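Local coordinates for protein inactive dihydroorotase-like domain (Chaetomium thermophilum, PDB 5NNL) that is an inactive dihydroorotase-like domain with a barrel-like alpha/beta fold and an additional run of antiparallel strands, at residues R29-S34 with D234-I239; R150-V156 with K174-C180; V181-F185 with D241-L246. All blocks are in the same frame, centred on the assembly; numbering follows the deposited sequence.

Contact 1 joins helix 26-37 to the loop after helix 221-228; contact 2 is nested within the loop it closes, and contacts 1 and 3 cross along the chain. Contact 2 pairs strands 151-153 and 175-180; contact 3 takes up the chain directly after the second of these and packs helix 181-185 on the start of helix 242-251. Their centres are 17 Å apart, and they touch where Val179 CG2 lies 4.2 Å from Leu184 CG. The centre of contact 1 is 15 Å from that of contact 3, with Gly238 CA 3.6 Å from Tyr182 OH. Contacts 1 and 2 lie on opposite sides of the chain centre, 23 Å between centres and about 9 Å between nearest atoms.

Contact 1: residues R29-S34 with D234-I239; sequences RVTQAS and DVTVGI
In this barrel-like beta-alpha domain, helix 26-37, which follows the first strands and precedes strand 39-44, is met by the loop between helices 221-228 and 242-251. The loop segment begins with a type I beta turn from Asp234 to Val237. Helix 29-34 has regular angles, with Ala33 N bonded to Arg29 O (3.1 Å) and Ser34 N to Val30 O (2.9 Å). Register is set by two CA pairs, Val30 with Thr236 at 6.0 Å and Ser34 with Ile239 at 6.4 Å. Gly238, at phi 84° and psi -4°, lies between the turn and Ile239, whose CA-to-CB bond points back toward the helix.

Two bumps project from the turn. Val235 CG1 presses on Val30 CG2 at 3.3 Å, a tight apolar contact, and Thr236 (chi1 p) brings CG2 to 3.7 Å from Ala33 CB, where the small alanine permits close approach. Ile239, in an m,t rotamer, fills the hollow beside Val30, Ala33 and Ser34: its CD1 is 4.2 Å from Val30 CG1 and 4.1 Å from Ala33 CB, while its CG2 lies 3.4 Å from Ala33 O. Val30 and Ser34 also rest on Ile42 of strand 39-44. Arg29 (chi1 t) reaches along the turn, its NE 3.8 Å from Thr236 CG2, and ends, at the exposed side, in a salt bridge from Arg29 NH2 to Asp234 OD1 at 3.1 Å.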
ATOM      1  N   ARG A  29      12.419  -8.898   5.628  1.00 40.81           N
ATOM      2  CA  ARG A  29      12.853  -7.625   6.190  0.52 44.63           C
ATOM      3  C   ARG A  29      11.749  -6.578   6.107  1.00 42.32           C
ATOM      4  O   ARG A  29      11.606  -5.745   7.010  1.00 41.11           O
ATOM      5  CB  ARG A  29      14.116  -7.133   5.488  0.52 47.21           C
ATOM      6  CG  ARG A  29      14.567  -5.767   5.972  0.52 51.56           C
ATOM      7  CD  ARG A  29      16.075  -5.624   5.955  0.52 54.82           C
ATOM      8  NE  ARG A  29      16.481  -4.223   6.017  0.52 58.94           N
ATOM      9  CZ  ARG A  29      17.697  -3.780   5.713  0.52 62.82           C
ATOM     10  NH1 ARG A  29      18.638  -4.625   5.314  0.52 67.02           N
ATOM     11  NH2 ARG A  29      17.972  -2.486   5.801  0.52 61.02           N
ATOM     12  N   VAL A  30      10.954  -6.602   5.034  1.00 38.99           N
ATOM     13  CA  VAL A  30       9.844  -5.658   4.925  1.00 38.49           C
ATOM     14  C   VAL A  30       8.836  -5.897   6.040  1.00 34.15           C
ATOM     15  O   VAL A  30       8.273  -4.951   6.600  1.00 30.62           O
ATOM     16  CB  VAL A  30       9.190  -5.752   3.533  1.00 37.47           C
ATOM     17  CG1 VAL A  30       7.866  -4.981   3.488  1.00 35.10           C
ATOM     18  CG2 VAL A  30      10.135  -5.210   2.484  1.00 38.90           C
ATOM     19  N   THR A  31       8.588  -7.165   6.384  1.00 36.69           N
ATOM     20  CA  THR A  31       7.676  -7.453   7.486  1.00 32.72           C
ATOM     21  C   THR A  31       8.261  -7.013   8.823  1.00 32.84           C
ATOM     22  O   THR A  31       7.505  -6.697   9.748  1.00 33.17           O
ATOM     23  CB  THR A  31       7.327  -8.943   7.525  1.00 36.18           C
ATOM     24  OG1 THR A  31       8.505  -9.719   7.789  1.00 35.31           O
ATOM     25  CG2 THR A  31       6.706  -9.378   6.211  1.00 33.76           C
ATOM     26  N   GLN A  32       9.592  -6.984   8.946  1.00 36.63           N
ATOM     27  CA  GLN A  32      10.221  -6.474  10.163  1.00 35.74           C
ATOM     28  C   GLN A  32       9.947  -4.988  10.328  1.00 34.97           C
ATOM     29  O   GLN A  32       9.432  -4.545  11.361  1.00 33.04           O
ATOM     30  CB  GLN A  32      11.735  -6.710  10.131  1.00 37.83           C
ATOM     31  CG  GLN A  32      12.177  -8.157  10.117  1.00 43.30           C
ATOM     32  CD  GLN A  32      13.692  -8.293  10.030  1.00 48.42           C
ATOM     33  OE1 GLN A  32      14.432  -7.365  10.366  1.00 51.21           O
ATOM     34  NE2 GLN A  32      14.160  -9.452   9.580  1.00 48.97           N
ATOM     35  N   ALA A  33      10.315  -4.198   9.319  1.00 32.87           N
ATOM     36  CA  ALA A  33      10.094  -2.760   9.380  1.00 32.60           C
ATOM     37  C   ALA A  33       8.611  -2.429   9.468  1.00 29.31           C
ATOM     38  O   ALA A  33       8.237  -1.407  10.055  1.00 31.48           O
ATOM     39  CB  ALA A  33      10.723  -2.083   8.162  1.00 35.27           C
ATOM     40  N   SER A  34       7.751  -3.274   8.893  1.00 28.01           N
ATOM     41  CA  SER A  34       6.314  -3.034   8.976  1.00 27.28           C
ATOM     42  C   SER A  34       5.816  -3.161  10.412  1.00 29.42           C
ATOM     43  O   SER A  34       5.174  -2.245  10.938  1.00 27.28           O
ATOM     44  CB  SER A  34       5.566  -3.999   8.057  1.00 28.95           C
ATOM     45  OG  SER A  34       5.771  -3.671   6.695  1.00 30.26           O
ATOM     46  N   ASP A 234      17.585   0.643  -0.386  1.00 51.48           N
ATOM     47  CA  ASP A 234      17.200   0.066   0.892  1.00 52.78           C
ATOM     48  C   ASP A 234      15.750  -0.386   0.821  1.00 49.08           C
ATOM     49  O   ASP A 234      14.879   0.343   0.337  1.00 49.81           O
ATOM     50  CB  ASP A 234      17.401   1.053   2.042  1.00 52.26           C
ATOM     51  CG  ASP A 234      17.820   0.362   3.334  1.00 55.76           C
ATOM     52  OD1 ASP A 234      18.392  -0.749   3.262  1.00 59.59           O
ATOM     53  OD2 ASP A 234      17.570   0.917   4.425  1.00 58.69           O
ATOM     54  N   VAL A 235      15.502  -1.602   1.309  1.00 48.07           N
ATOM     55  CA  VAL A 235      14.222  -2.273   1.127  1.00 45.75           C
ATOM     56  C   VAL A 235      13.114  -1.711   2.008  1.00 45.34           C
ATOM     57  O   VAL A 235      11.940  -2.026   1.780  1.00 45.89           O
ATOM     58  CB  VAL A 235      14.466  -3.782   1.363  1.00 47.68           C
ATOM     59  CG1 VAL A 235      13.380  -4.426   2.211  1.00 46.59           C
ATOM     60  CG2 VAL A 235      14.595  -4.496   0.031  1.00 45.54           C
ATOM     61  N   THR A 236      13.443  -0.857   2.980  1.00 45.10           N
ATOM     62  CA  THR A 236      12.475  -0.378   3.959  1.00 44.14           C
ATOM     63  C   THR A 236      12.168   1.111   3.813  1.00 40.36           C
ATOM     64  O   THR A 236      11.615   1.714   4.738  1.00 40.59           O
ATOM     65  CB  THR A 236      12.981  -0.665   5.373  1.00 41.57           C
ATOM     66  OG1 THR A 236      14.149   0.122   5.631  1.00 41.78           O
ATOM     67  CG2 THR A 236      13.331  -2.138   5.538  1.00 47.81           C
ATOM     68  N   VAL A 237      12.523   1.721   2.680  1.00 40.91           N
ATOM     69  CA  VAL A 237      12.272   3.146   2.493  1.00 38.55           C
ATOM     70  C   VAL A 237      10.790   3.442   2.661  1.00 36.29           C
ATOM     71  O   VAL A 237       9.929   2.744   2.111  1.00 33.78           O
ATOM     72  CB  VAL A 237      12.769   3.617   1.115  1.00 39.98           C
ATOM     73  CG1 VAL A 237      14.279   3.757   1.108  1.00 47.63           C
ATOM     74  CG2 VAL A 237      12.299   2.681   0.001  1.00 38.10           C
ATOM     75  N   GLY A 238      10.488   4.491   3.430  1.00 35.09           N
ATOM     76  CA  GLY A 238       9.146   5.020   3.535  1.00 36.17           C
ATOM     77  C   GLY A 238       8.237   4.333   4.533  1.00 33.61           C
ATOM     78  O   GLY A 238       7.109   4.803   4.730  1.00 32.50           O
ATOM     79  N   ILE A 239       8.682   3.254   5.180  1.00 34.04           N
ATOM     80  CA  ILE A 239       7.788   2.514   6.067  1.00 35.35           C
ATOM     81  C   ILE A 239       7.673   3.197   7.424  1.00 34.39           C
ATOM     82  O   ILE A 239       6.569   3.359   7.952  1.00 33.40           O
ATOM     83  CB  ILE A 239       8.247   1.052   6.199  1.00 34.20           C
ATOM     84  CG1 ILE A 239       8.108   0.344   4.848  1.00 34.26           C
ATOM     85  CG2 ILE A 239       7.419   0.320   7.263  1.00 30.56           C
ATOM     86  CD1 ILE A 239       8.674  -1.059   4.819  1.00 35.62           C
TER

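Contact 2: residues R150-V156 with K174-C180; sequences RIHVSAV and KVTCDVC
Asp178 and His152 carry the polar core: His152 NE2 donates to Asp178 OD1 (2.8 Å), which also accepts from Ser154 OG (3.0 Å), while Asp178 OD2 takes Ala155 N (2.9 Å). His152, chi1 t and chi2 82°, shares a 2.6 Å hydrogen bond between ND1 and Thr176 OG1. Strands 151-153 and 175-180 run parallel, inclined at 22°, with Ile151 opposite Val175, His152 opposite Thr176 and Val153 opposite Cys177. Their backbone bonds are Ile151 N to Lys174 O (2.9 Å), Thr176 N to Ile151 O (3.0 Å), Val153 N to Thr176 O (2.8 Å) and Asp178 N to Val153 O (2.9 Å). This is a beta-alpha-beta crossover through helix 159-170. Beyond the strand pairing, Val156 N binds Asp178 O (3.0 Å), and a water bridges Val156 O (2.6 Å) and Cys180 N (2.9 Å). On the face of Ile151 and Val153, Val153 CG2 meets Val175 CG2 at 4.1 Å; Val156 CG2 packs on Cys177 CB at 3.9 Å, beside Ile165 of the crossover helix.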
ATOM      1  N   ARG A 150     -16.795  -4.467  -7.420  1.00 40.04           N
ATOM      2  CA  ARG A 150     -15.974  -3.451  -6.781  1.00 41.73           C
ATOM      3  C   ARG A 150     -14.671  -3.245  -7.544  1.00 36.86           C
ATOM      4  O   ARG A 150     -14.153  -4.161  -8.186  1.00 36.40           O
ATOM      5  CB  ARG A 150     -15.660  -3.843  -5.334  1.00 41.47           C
ATOM      6  CG  ARG A 150     -16.884  -4.166  -4.491  1.00 43.85           C
ATOM      7  CD  ARG A 150     -16.497  -4.585  -3.077  1.00 46.83           C
ATOM      8  NE  ARG A 150     -15.896  -3.485  -2.319  1.00 54.46           N
ATOM      9  CZ  ARG A 150     -16.327  -3.027  -1.144  1.00 55.90           C
ATOM     10  NH1 ARG A 150     -17.375  -3.565  -0.531  1.00 58.19           N
ATOM     11  NH2 ARG A 150     -15.691  -2.017  -0.565  1.00 51.16           N
ATOM     12  N   ILE A 151     -14.145  -2.025  -7.463  1.00 34.68           N
ATOM     13  CA  ILE A 151     -12.837  -1.689  -8.011  1.00 35.33           C
ATOM     14  C   ILE A 151     -12.147  -0.730  -7.052  1.00 31.65           C
ATOM     15  O   ILE A 151     -12.777   0.184  -6.512  1.00 32.16           O
ATOM     16  CB  ILE A 151     -12.946  -1.067  -9.421  1.00 32.77           C
ATOM     17  CG1 ILE A 151     -11.559  -0.796 -10.008  1.00 34.03           C
ATOM     18  CG2 ILE A 151     -13.747   0.216  -9.375  1.00 36.55           C
ATOM     19  CD1 ILE A 151     -10.787  -2.045 -10.371  1.00 34.89           C
ATOM     20  N   HIS A 152     -10.848  -0.937  -6.844  1.00 30.84           N
ATOM     21  CA  HIS A 152     -10.040  -0.080  -5.986  1.00 31.33           C
ATOM     22  C   HIS A 152      -8.920   0.539  -6.806  1.00 30.45           C
ATOM     23  O   HIS A 152      -8.197  -0.170  -7.513  1.00 30.83           O
ATOM     24  CB  HIS A 152      -9.447  -0.860  -4.809  1.00 32.84           C
ATOM     25  CG  HIS A 152      -8.663  -0.004  -3.861  1.00 28.55           C
ATOM     26  ND1 HIS A 152      -9.260   0.750  -2.874  1.00 29.79           N
ATOM     27  CD2 HIS A 152      -7.333   0.231  -3.763  1.00 27.91           C
ATOM     28  CE1 HIS A 152      -8.330   1.403  -2.200  1.00 29.52           C
ATOM     29  NE2 HIS A 152      -7.153   1.105  -2.719  1.00 31.04           N
ATOM     30  N   VAL A 153      -8.773   1.858  -6.699  1.00 28.17           N
ATOM     31  CA  VAL A 153      -7.783   2.616  -7.456  1.00 27.25           C
ATOM     32  C   VAL A 153      -6.677   3.042  -6.504  1.00 27.94           C
ATOM     33  O   VAL A 153      -6.944   3.667  -5.472  1.00 30.67           O
ATOM     34  CB  VAL A 153      -8.415   3.838  -8.143  1.00 29.60           C
ATOM     35  CG1 VAL A 153      -7.382   4.565  -8.993  1.00 26.64           C
ATOM     36  CG2 VAL A 153      -9.603   3.417  -8.994  1.00 31.50           C
ATOM     37  N   SER A 154      -5.439   2.735  -6.866  1.00 30.10           N
ATOM     38  CA  SER A 154      -4.306   2.897  -5.970  1.00 29.92           C
ATOM     39  C   SER A 154      -3.411   4.047  -6.414  1.00 29.48           C
ATOM     40  O   SER A 154      -3.327   4.379  -7.599  1.00 29.16           O
ATOM     41  CB  SER A 154      -3.487   1.608  -5.901  1.00 32.84           C
ATOM     42  OG  SER A 154      -2.561   1.652  -4.829  1.00 35.18           O
ATOM     43  N   ALA A 155      -2.743   4.650  -5.432  1.00 29.98           N
ATOM     44  CA  ALA A 155      -1.756   5.704  -5.661  1.00 30.72           C
ATOM     45  C   ALA A 155      -2.321   6.824  -6.532  1.00 31.07           C
ATOM     46  O   ALA A 155      -1.679   7.306  -7.466  1.00 29.31           O
ATOM     47  CB  ALA A 155      -0.479   5.127  -6.276  1.00 32.28           C
ATOM     48  N   VAL A 156      -3.541   7.257  -6.206  1.00 28.78           N
ATOM     49  CA  VAL A 156      -4.108   8.411  -6.890  1.00 30.31           C
ATOM     50  C   VAL A 156      -3.236   9.629  -6.612  1.00 30.07           C
ATOM     51  O   VAL A 156      -2.790   9.857  -5.479  1.00 28.00           O
ATOM     52  CB  VAL A 156      -5.565   8.649  -6.461  1.00 26.62           C
ATOM     53  CG1 VAL A 156      -6.158   9.828  -7.228  1.00 27.97           C
ATOM     54  CG2 VAL A 156      -6.407   7.390  -6.700  1.00 26.44           C
ATOM     55  N   LYS A 174     -19.233   1.245  -7.462  1.00 42.09           N
ATOM     56  CA  LYS A 174     -18.543   0.621  -6.329  1.00 41.76           C
ATOM     57  C   LYS A 174     -17.032   0.803  -6.475  1.00 39.50           C
ATOM     58  O   LYS A 174     -16.281  -0.131  -6.764  1.00 39.28           O
ATOM     59  CB  LYS A 174     -18.897  -0.857  -6.228  1.00 41.92           C
ATOM     60  CG  LYS A 174     -20.383  -1.165  -6.140  1.00 45.04           C
ATOM     61  CD  LYS A 174     -20.603  -2.523  -5.480  1.00 48.03           C
ATOM     62  CE  LYS A 174     -21.801  -3.263  -6.049  1.00 51.64           C
ATOM     63  NZ  LYS A 174     -23.024  -2.419  -6.096  1.00 53.65           N
ATOM     64  N   VAL A 175     -16.579   2.035  -6.254  1.00 38.16           N
ATOM     65  CA  VAL A 175     -15.165   2.367  -6.378  1.00 36.46           C
ATOM     66  C   VAL A 175     -14.649   2.893  -5.047  1.00 32.53           C
ATOM     67  O   VAL A 175     -15.337   3.646  -4.349  1.00 33.33           O
ATOM     68  CB  VAL A 175     -14.910   3.384  -7.515  1.00 33.33           C
ATOM     69  CG1 VAL A 175     -15.717   4.635  -7.315  1.00 31.79           C
ATOM     70  CG2 VAL A 175     -13.426   3.709  -7.626  1.00 33.70           C
ATOM     71  N   THR A 176     -13.435   2.475  -4.695  1.00 31.16           N
ATOM     72  CA  THR A 176     -12.684   3.040  -3.584  1.00 33.97           C
ATOM     73  C   THR A 176     -11.289   3.382  -4.087  1.00 29.73           C
ATOM     74  O   THR A 176     -10.898   2.991  -5.189  1.00 29.10           O
ATOM     75  CB  THR A 176     -12.605   2.070  -2.393  1.00 32.56           C
ATOM     76  OG1 THR A 176     -11.895   0.886  -2.775  1.00 29.24           O
ATOM     77  CG2 THR A 176     -13.999   1.689  -1.915  1.00 36.33           C
ATOM     78  N   CYS A 177     -10.528   4.126  -3.287  1.00 28.20           N
ATOM     79  CA  CYS A 177      -9.204   4.528  -3.734  1.00 28.12           C
ATOM     80  C   CYS A 177      -8.295   4.800  -2.548  1.00 27.14           C
ATOM     81  O   CYS A 177      -8.749   4.986  -1.417  1.00 27.41           O
ATOM     82  CB  CYS A 177      -9.262   5.779  -4.621  1.00 25.00           C
ATOM     83  SG  CYS A 177      -9.833   7.264  -3.760  1.00 28.48           S
ATOM     84  N   ASP A 178      -6.994   4.839  -2.834  1.00 27.08           N
ATOM     85  CA  ASP A 178      -6.001   5.254  -1.858  1.00 28.86           C
ATOM     86  C   ASP A 178      -5.039   6.248  -2.489  1.00 28.82           C
ATOM     87  O   ASP A 178      -4.966   6.393  -3.711  1.00 28.33           O
ATOM     88  CB  ASP A 178      -5.206   4.062  -1.287  1.00 26.65           C
ATOM     89  CG  ASP A 178      -4.283   3.417  -2.306  1.00 28.55           C
ATOM     90  OD1 ASP A 178      -4.624   2.327  -2.814  1.00 29.50           O
ATOM     91  OD2 ASP A 178      -3.210   3.992  -2.595  1.00 28.77           O
ATOM     92  N   VAL A 179      -4.320   6.956  -1.622  1.00 27.44           N
ATOM     93  CA  VAL A 179      -3.171   7.755  -2.017  1.00 27.31           C
ATOM     94  C   VAL A 179      -1.989   7.293  -1.184  1.00 24.22           C
ATOM     95  O   VAL A 179      -2.140   6.884  -0.028  1.00 24.17           O
ATOM     96  CB  VAL A 179      -3.398   9.277  -1.838  1.00 27.03           C
ATOM     97  CG1 VAL A 179      -4.701   9.707  -2.481  1.00 27.93           C
ATOM     98  CG2 VAL A 179      -3.380   9.665  -0.375  1.00 30.76           C
ATOM     99  N   CYS A 180      -0.806   7.350  -1.780  1.00 26.69           N
ATOM    100  CA  CYS A 180       0.412   7.111  -1.024  1.00 27.76           C
ATOM    101  C   CYS A 180       0.668   8.286  -0.093  1.00 27.81           C
ATOM    102  O   CYS A 180       0.472   9.445  -0.466  1.00 25.46           O
ATOM    103  CB  CYS A 180       1.601   6.921  -1.963  1.00 29.06           C
ATOM    104  SG  CYS A 180       1.353   5.668  -3.229  1.00 29.23           S
TER
HETATM  105  O   HOH W   1     -13.768  -1.188  -3.907  1.00 38.20           O
HETATM  106  O   HOH W   2      -0.647   8.794  -4.344  1.00 30.22           O

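Contact 3: residues V181-F185 with D241-L246; sequences VYSLF and DALPLL
Phe185 turns one ring face to Leu245 in a CH-pi contact, with Leu245 CB 4.2 Å from the ring centroid and 24° off its normal. Chi1 near -55° and chi2 near -83° set this pose; they also bring Phe185 CZ to 3.5 Å from Leu245 O, and direct the ring edge at Leu246, with Phe185 CE2 4.3 Å from Leu246 CD2. Leu245 (m,t) also places CD1 at the edge of the Tyr182 ring, 3.8 Å from its CE1, and 4.2 Å from Val181 CG1. It therefore fills the space bordered by the two aromatic rings and the valine.

The short, weakly bonded helix 181-185 directly follows parallel strand 175-180 of the barrel-like domain and packs on the first turn or so of helix 242-251, which comes later in the chain, beyond strand 215-217 and helix 221-228. Leu184 N to Val181 O and Phe185 N to Tyr182 O, each 3.0 Å, give the short helix i to i-3 spacing; helix 242-246 is alpha-helical, with Leu246 N bonded to Ala242 O at 3.2 Å. Their segment axes approach to 9.9 Å at 42°, and the CA atoms of Val181 and Ala242 are 5.9 Å apart.

Val181, chi1 t, points toward the partner helix: its CG2 lies 4.0 Å from Ala242 CB and 4.1 Å from Leu246 CD1, while Phe216 of strand 215-217 touches both Val181 and Leu246. Just before Ala242 in the chain, Asp241 OD2 accepts from Tyr182 OH at 2.8 Å and also hydrogen-bonds Ser299 OG.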
ATOM      1  N   VAL A 181       1.124   7.984   1.124  1.00 25.80           N
ATOM      2  CA  VAL A 181       1.289   9.026   2.135  1.00 27.59           C
ATOM      3  C   VAL A 181       2.239  10.114   1.646  1.00 27.09           C
ATOM      4  O   VAL A 181       1.993  11.307   1.853  1.00 28.08           O
ATOM      5  CB  VAL A 181       1.770   8.408   3.462  1.00 25.45           C
ATOM      6  CG1 VAL A 181       2.148   9.503   4.469  1.00 27.41           C
ATOM      7  CG2 VAL A 181       0.688   7.502   4.045  1.00 28.49           C
ATOM      8  N   TYR A 182       3.346   9.726   1.008  1.00 26.49           N
ATOM      9  CA  TYR A 182       4.296  10.719   0.514  1.00 27.24           C
ATOM     10  C   TYR A 182       3.632  11.719  -0.425  1.00 30.80           C
ATOM     11  O   TYR A 182       4.041  12.884  -0.475  1.00 33.41           O
ATOM     12  CB  TYR A 182       5.458  10.039  -0.212  1.00 30.26           C
ATOM     13  CG  TYR A 182       6.630   9.624   0.656  1.00 33.34           C
ATOM     14  CD1 TYR A 182       6.558   9.656   2.045  1.00 34.49           C
ATOM     15  CD2 TYR A 182       7.819   9.203   0.075  1.00 36.03           C
ATOM     16  CE1 TYR A 182       7.637   9.273   2.823  1.00 34.74           C
ATOM     17  CE2 TYR A 182       8.899   8.822   0.841  1.00 34.54           C
ATOM     18  CZ  TYR A 182       8.806   8.857   2.210  1.00 35.57           C
ATOM     19  OH  TYR A 182       9.895   8.469   2.955  1.00 38.69           O
ATOM     20  N   SER A 183       2.620  11.283  -1.181  1.00 28.14           N
ATOM     21  CA  SER A 183       1.959  12.180  -2.123  1.00 26.80           C
ATOM     22  C   SER A 183       1.379  13.409  -1.434  1.00 30.11           C
ATOM     23  O   SER A 183       1.271  14.472  -2.056  1.00 28.41           O
ATOM     24  CB  SER A 183       0.849  11.440  -2.868  1.00 27.65           C
ATOM     25  OG  SER A 183       1.370  10.434  -3.716  1.00 32.63           O
ATOM     26  N   LEU A 184       0.983  13.287  -0.165  1.00 30.76           N
ATOM     27  CA  LEU A 184       0.378  14.411   0.539  1.00 29.62           C
ATOM     28  C   LEU A 184       1.403  15.399   1.079  1.00 32.61           C
ATOM     29  O   LEU A 184       1.028  16.523   1.432  1.00 30.81           O
ATOM     30  CB  LEU A 184      -0.490  13.906   1.695  1.00 28.42           C
ATOM     31  CG  LEU A 184      -1.773  13.143   1.345  1.00 30.40           C
ATOM     32  CD1 LEU A 184      -2.571  12.854   2.603  1.00 31.96           C
ATOM     33  CD2 LEU A 184      -2.634  13.903   0.342  1.00 33.50           C
ATOM     34  N   PHE A 185       2.679  15.019   1.141  1.00 33.85           N
ATOM     35  CA  PHE A 185       3.704  15.848   1.760  1.00 34.95           C
ATOM     36  C   PHE A 185       4.897  16.120   0.853  1.00 37.56           C
ATOM     37  O   PHE A 185       5.846  16.782   1.290  1.00 39.28           O
ATOM     38  CB  PHE A 185       4.181  15.192   3.061  1.00 33.33           C
ATOM     39  CG  PHE A 185       3.070  14.890   4.014  1.00 33.80           C
ATOM     40  CD1 PHE A 185       2.586  15.870   4.859  1.00 33.17           C
ATOM     41  CD2 PHE A 185       2.500  13.627   4.058  1.00 33.23           C
ATOM     42  CE1 PHE A 185       1.559  15.601   5.730  1.00 28.83           C
ATOM     43  CE2 PHE A 185       1.470  13.348   4.932  1.00 30.58           C
ATOM     44  CZ  PHE A 185       0.999  14.337   5.769  1.00 31.54           C
ATOM     45  N   ASP A 241       8.326   6.307   8.024  1.00 34.00           N
ATOM     46  CA  ASP A 241       8.005   7.720   7.831  1.00 36.35           C
ATOM     47  C   ASP A 241       6.506   7.976   7.786  1.00 32.37           C
ATOM     48  O   ASP A 241       6.042   9.042   8.208  1.00 30.90           O
ATOM     49  CB  ASP A 241       8.608   8.220   6.516  1.00 38.70           C
ATOM     50  CG  ASP A 241      10.053   8.626   6.647  1.00 43.99           C
ATOM     51  OD1 ASP A 241      10.585   8.585   7.778  1.00 49.59           O
ATOM     52  OD2 ASP A 241      10.655   8.987   5.613  1.00 38.59           O
ATOM     53  N   ALA A 242       5.741   7.025   7.251  1.00 32.08           N
ATOM     54  CA  ALA A 242       4.386   7.323   6.803  1.00 29.45           C
ATOM     55  C   ALA A 242       3.507   7.791   7.955  1.00 31.38           C
ATOM     56  O   ALA A 242       2.913   8.875   7.896  1.00 30.56           O
ATOM     57  CB  ALA A 242       3.786   6.096   6.121  1.00 30.52           C
ATOM     58  N   LEU A 243       3.415   6.999   9.014  1.00 31.33           N
ATOM     59  CA  LEU A 243       2.466   7.310  10.075  1.00 31.60           C
ATOM     60  C   LEU A 243       2.859   8.597  10.796  1.00 29.17           C
ATOM     61  O   LEU A 243       1.991   9.442  11.051  1.00 28.82           O
ATOM     62  CB  LEU A 243       2.353   6.133  11.051  1.00 31.11           C
ATOM     63  CG  LEU A 243       1.365   6.259  12.212  1.00 30.40           C
ATOM     64  CD1 LEU A 243      -0.043   6.470  11.700  1.00 29.81           C
ATOM     65  CD2 LEU A 243       1.436   5.009  13.087  1.00 29.54           C
ATOM     66  N   PRO A 244       4.137   8.798  11.141  1.00 29.91           N
ATOM     67  CA  PRO A 244       4.506  10.076  11.774  1.00 27.90           C
ATOM     68  C   PRO A 244       4.157  11.288  10.931  1.00 30.83           C
ATOM     69  O   PRO A 244       3.702  12.301  11.478  1.00 27.98           O
ATOM     70  CB  PRO A 244       6.019   9.939  11.982  1.00 29.51           C
ATOM     71  CG  PRO A 244       6.262   8.489  12.044  1.00 32.78           C
ATOM     72  CD  PRO A 244       5.256   7.841  11.149  1.00 29.93           C
ATOM     73  N   LEU A 245       4.372  11.221   9.612  1.00 28.24           N
ATOM     74  CA  LEU A 245       3.930  12.301   8.735  1.00 29.78           C
ATOM     75  C   LEU A 245       2.448  12.587   8.933  1.00 30.39           C
ATOM     76  O   LEU A 245       2.033  13.749   9.012  1.00 28.66           O
ATOM     77  CB  LEU A 245       4.214  11.944   7.274  1.00 30.52           C
ATOM     78  CG  LEU A 245       5.664  12.044   6.796  1.00 29.85           C
ATOM     79  CD1 LEU A 245       5.831  11.348   5.451  1.00 31.29           C
ATOM     80  CD2 LEU A 245       6.102  13.497   6.701  1.00 32.54           C
ATOM     81  N   LEU A 246       1.635  11.532   9.027  1.00 27.16           N
ATOM     82  CA  LEU A 246       0.205  11.713   9.253  1.00 27.96           C
ATOM     83  C   LEU A 246      -0.069  12.261  10.645  1.00 30.69           C
ATOM     84  O   LEU A 246      -0.886  13.173  10.811  1.00 29.40           O
ATOM     85  CB  LEU A 246      -0.525  10.386   9.060  1.00 29.33           C
ATOM     86  CG  LEU A 246      -0.470   9.797   7.653  1.00 29.46           C
ATOM     87  CD1 LEU A 246      -0.938   8.350   7.674  1.00 30.04           C
ATOM     88  CD2 LEU A 246      -1.311  10.623   6.695  1.00 30.92           C
TER